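Local coordinates for major capsid protein (Paramecium bursaria Chlorella virus 1, PDB 5TIP) that self-assembles as trimers into the large icosahedral, glycosylated capsid of a chlorella virus, at residues A315-N320 and A376-T381. Numbering follows the deposited sequence.
Sequences AKIQLN and ATLSLT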
loop_
_atom_site.group_PDB
_atom_site.type_symbol
_atom_site.label_atom_id
_atom_site.label_comp_id
_atom_site.label_asym_id
_atom_site.label_seq_id
_atom_site.Cartn_x
_atom_site.Cartn_y
_atom_site.Cartn_z
ATOM N N ALA A 315 -5.503 28.624 7.271
ATOM C CA ALA A 315 -5.653 28.316 8.685
ATOM C C ALA A 315 -4.306 28.400 9.384
ATOM O O ALA A 315 -3.255 28.213 8.767
ATOM C CB ALA A 315 -6.267 26.926 8.893
ATOM N N LYS A 316 -4.360 28.683 10.683
ATOM C CA LYS A 316 -3.190 28.645 11.546
ATOM C C LYS A 316 -3.669 28.407 12.969
ATOM O O LYS A 316 -4.833 28.643 13.299
ATOM C CB LYS A 316 -2.367 29.935 11.465
ATOM C CG LYS A 316 -3.024 31.133 12.141
ATOM C CD LYS A 316 -2.121 32.357 12.116
ATOM C CE LYS A 316 -2.831 33.580 12.679
ATOM N NZ LYS A 316 -1.985 34.802 12.587
ATOM N N ILE A 317 -2.755 27.933 13.807
ATOM C CA ILE A 317 -3.034 27.676 15.213
ATOM C C ILE A 317 -2.275 28.696 16.045
ATOM O O ILE A 317 -1.099 28.974 15.782
ATOM C CB ILE A 317 -2.652 26.240 15.618
ATOM C CG1 ILE A 317 -3.434 25.225 14.785
ATOM C CG2 ILE A 317 -2.904 26.016 17.101
ATOM C CD1 ILE A 317 -3.039 23.792 15.052
ATOM N N GLN A 318 -2.950 29.262 17.041
ATOM C CA GLN A 318 -2.342 30.216 17.954
ATOM C C GLN A 318 -2.221 29.589 19.335
ATOM O O GLN A 318 -3.161 28.953 19.827
ATOM C CB GLN A 318 -3.157 31.510 18.032
ATOM C CG GLN A 318 -3.176 32.312 16.737
ATOM C CD GLN A 318 -3.754 33.705 16.917
ATOM O OE1 GLN A 318 -3.629 34.307 17.984
ATOM N NE2 GLN A 318 -4.390 34.223 15.871
ATOM N N LEU A 319 -1.061 29.776 19.956
ATOM C CA LEU A 319 -0.757 29.217 21.268
ATOM C C LEU A 319 -0.502 30.384 22.210
ATOM O O LEU A 319 0.544 31.038 22.126
ATOM C CB LEU A 319 0.446 28.278 21.188
ATOM C CG LEU A 319 0.690 27.259 22.302
ATOM C CD1 LEU A 319 1.609 26.166 21.788
ATOM C CD2 LEU A 319 1.291 27.913 23.537
ATOM N N ASN A 320 -1.461 30.642 23.101
ATOM C CA ASN A 320 -1.390 31.761 24.039
ATOM C C ASN A 320 -1.218 33.089 23.305
ATOM O O ASN A 320 -0.423 33.944 23.703
ATOM C CB ASN A 320 -0.277 31.551 25.067
ATOM C CG ASN A 320 -0.541 30.364 25.972
ATOM O OD1 ASN A 320 -1.688 30.079 26.320
ATOM N ND2 ASN A 320 0.519 29.658 26.353
ATOM N N ALA A 376 -5.349 27.833 23.324
ATOM C CA ALA A 376 -5.043 27.277 22.015
ATOM C C ALA A 376 -6.214 27.588 21.099
ATOM O O ALA A 376 -7.362 27.265 21.424
ATOM C CB ALA A 376 -4.799 25.769 22.085
ATOM N N THR A 377 -5.928 28.205 19.958
ATOM C CA THR A 377 -6.968 28.706 19.074
ATOM C C THR A 377 -6.672 28.305 17.637
ATOM O O THR A 377 -5.527 28.382 17.183
ATOM C CB THR A 377 -7.084 30.234 19.179
ATOM O OG1 THR A 377 -7.366 30.598 20.537
ATOM C CG2 THR A 377 -8.192 30.754 18.282
ATOM N N LEU A 378 -7.712 27.877 16.928
ATOM C CA LEU A 378 -7.630 27.576 15.505
ATOM C C LEU A 378 -8.211 28.755 14.732
ATOM O O LEU A 378 -9.428 28.964 14.728
ATOM C CB LEU A 378 -8.375 26.284 15.180
ATOM C CG LEU A 378 -8.415 25.884 13.704
ATOM C CD1 LEU A 378 -7.020 25.574 13.183
ATOM C CD2 LEU A 378 -9.349 24.702 13.491
ATOM N N SER A 379 -7.342 29.530 14.090
ATOM C CA SER A 379 -7.762 30.691 13.318
ATOM C C SER A 379 -8.061 30.252 11.890
ATOM O O SER A 379 -7.180 29.728 11.200
ATOM C CB SER A 379 -6.687 31.776 13.340
ATOM O OG SER A 379 -7.114 32.935 12.648
ATOM N N LEU A 380 -9.293 30.478 11.445
ATOM C CA LEU A 380 -9.760 30.006 10.151
ATOM C C LEU A 380 -10.106 31.183 9.250
ATOM O O LEU A 380 -10.489 32.257 9.721
ATOM C CB LEU A 380 -10.989 29.103 10.300
ATOM C CG LEU A 380 -10.824 27.826 11.123
ATOM C CD1 LEU A 380 -12.155 27.108 11.247
ATOM C CD2 LEU A 380 -9.783 26.920 10.490
ATOM N N THR A 381 -9.956 30.966 7.946
ATOM C CA THR A 381 -10.399 31.913 6.932
ATOM C C THR A 381 -11.014 31.123 5.790
ATOM O O THR A 381 -10.378 30.213 5.252
ATOM C CB THR A 381 -9.243 32.783 6.420
ATOM O OG1 THR A 381 -8.718 33.566 7.499
ATOM C CG2 THR A 381 -9.724 33.714 5.314
#
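Ile317 and Leu378 face each other as a non-hydrogen-bonded pair where strands 312-319 and 376-387 run antiparallel in the second jelly roll of the double jelly-roll fold of this capsid family. The strand axes of the two segments approach to 4.6 Å, their directions 157° apart. Hydrogen-bonded pairs lie at Lys316-Ser379 and Gln318-Thr377, each closed by two reciprocal backbone bonds. The shortest, Gln318 N to Thr377 O at 2.7 Å, is nearly straight (170° at the hydrogen). The same Thr377 O also receives a CA-H...O contact from Ile317 CA.

Ile317 CB lies close to Thr377 O, and Ile317 CG2, anti to the backbone N, comes nearer still, 3.5 Å from Thr377 O. CG1 of Ile317 branches the other way, beside the backbone N (chi1 -60°), and meets Leu378 CD1 at 3.9 Å, the two side chains crossing obliquely. CD1 of Ile317 ends the chain, on a buried face where Phe325 of strand 322-329 touches the isoleucine and a mercury ion lies about 6 Å from its side chain. Leu378 CD1 also lies 3.8 Å from Lys316 O. On the same face, Ala315 CB packs on Leu380 CD2 at 3.9 Å, and Leu319 touches Ser5 of a neighbouring subunit.

The other face, carrying Lys316, Gln318, Thr377 and Ser379, is partly exposed and more polar. The extended Lys316 chain ends in a salt bridge from NZ to Asp323, while Thr377 OG1 bonds to Asn375 and Ser379 OG to Asn249 of strand 247-251, on the far side of strand 376-387. Closer to the backbone, Lys316 CG rests against Ser379 CB at 3.9 Å.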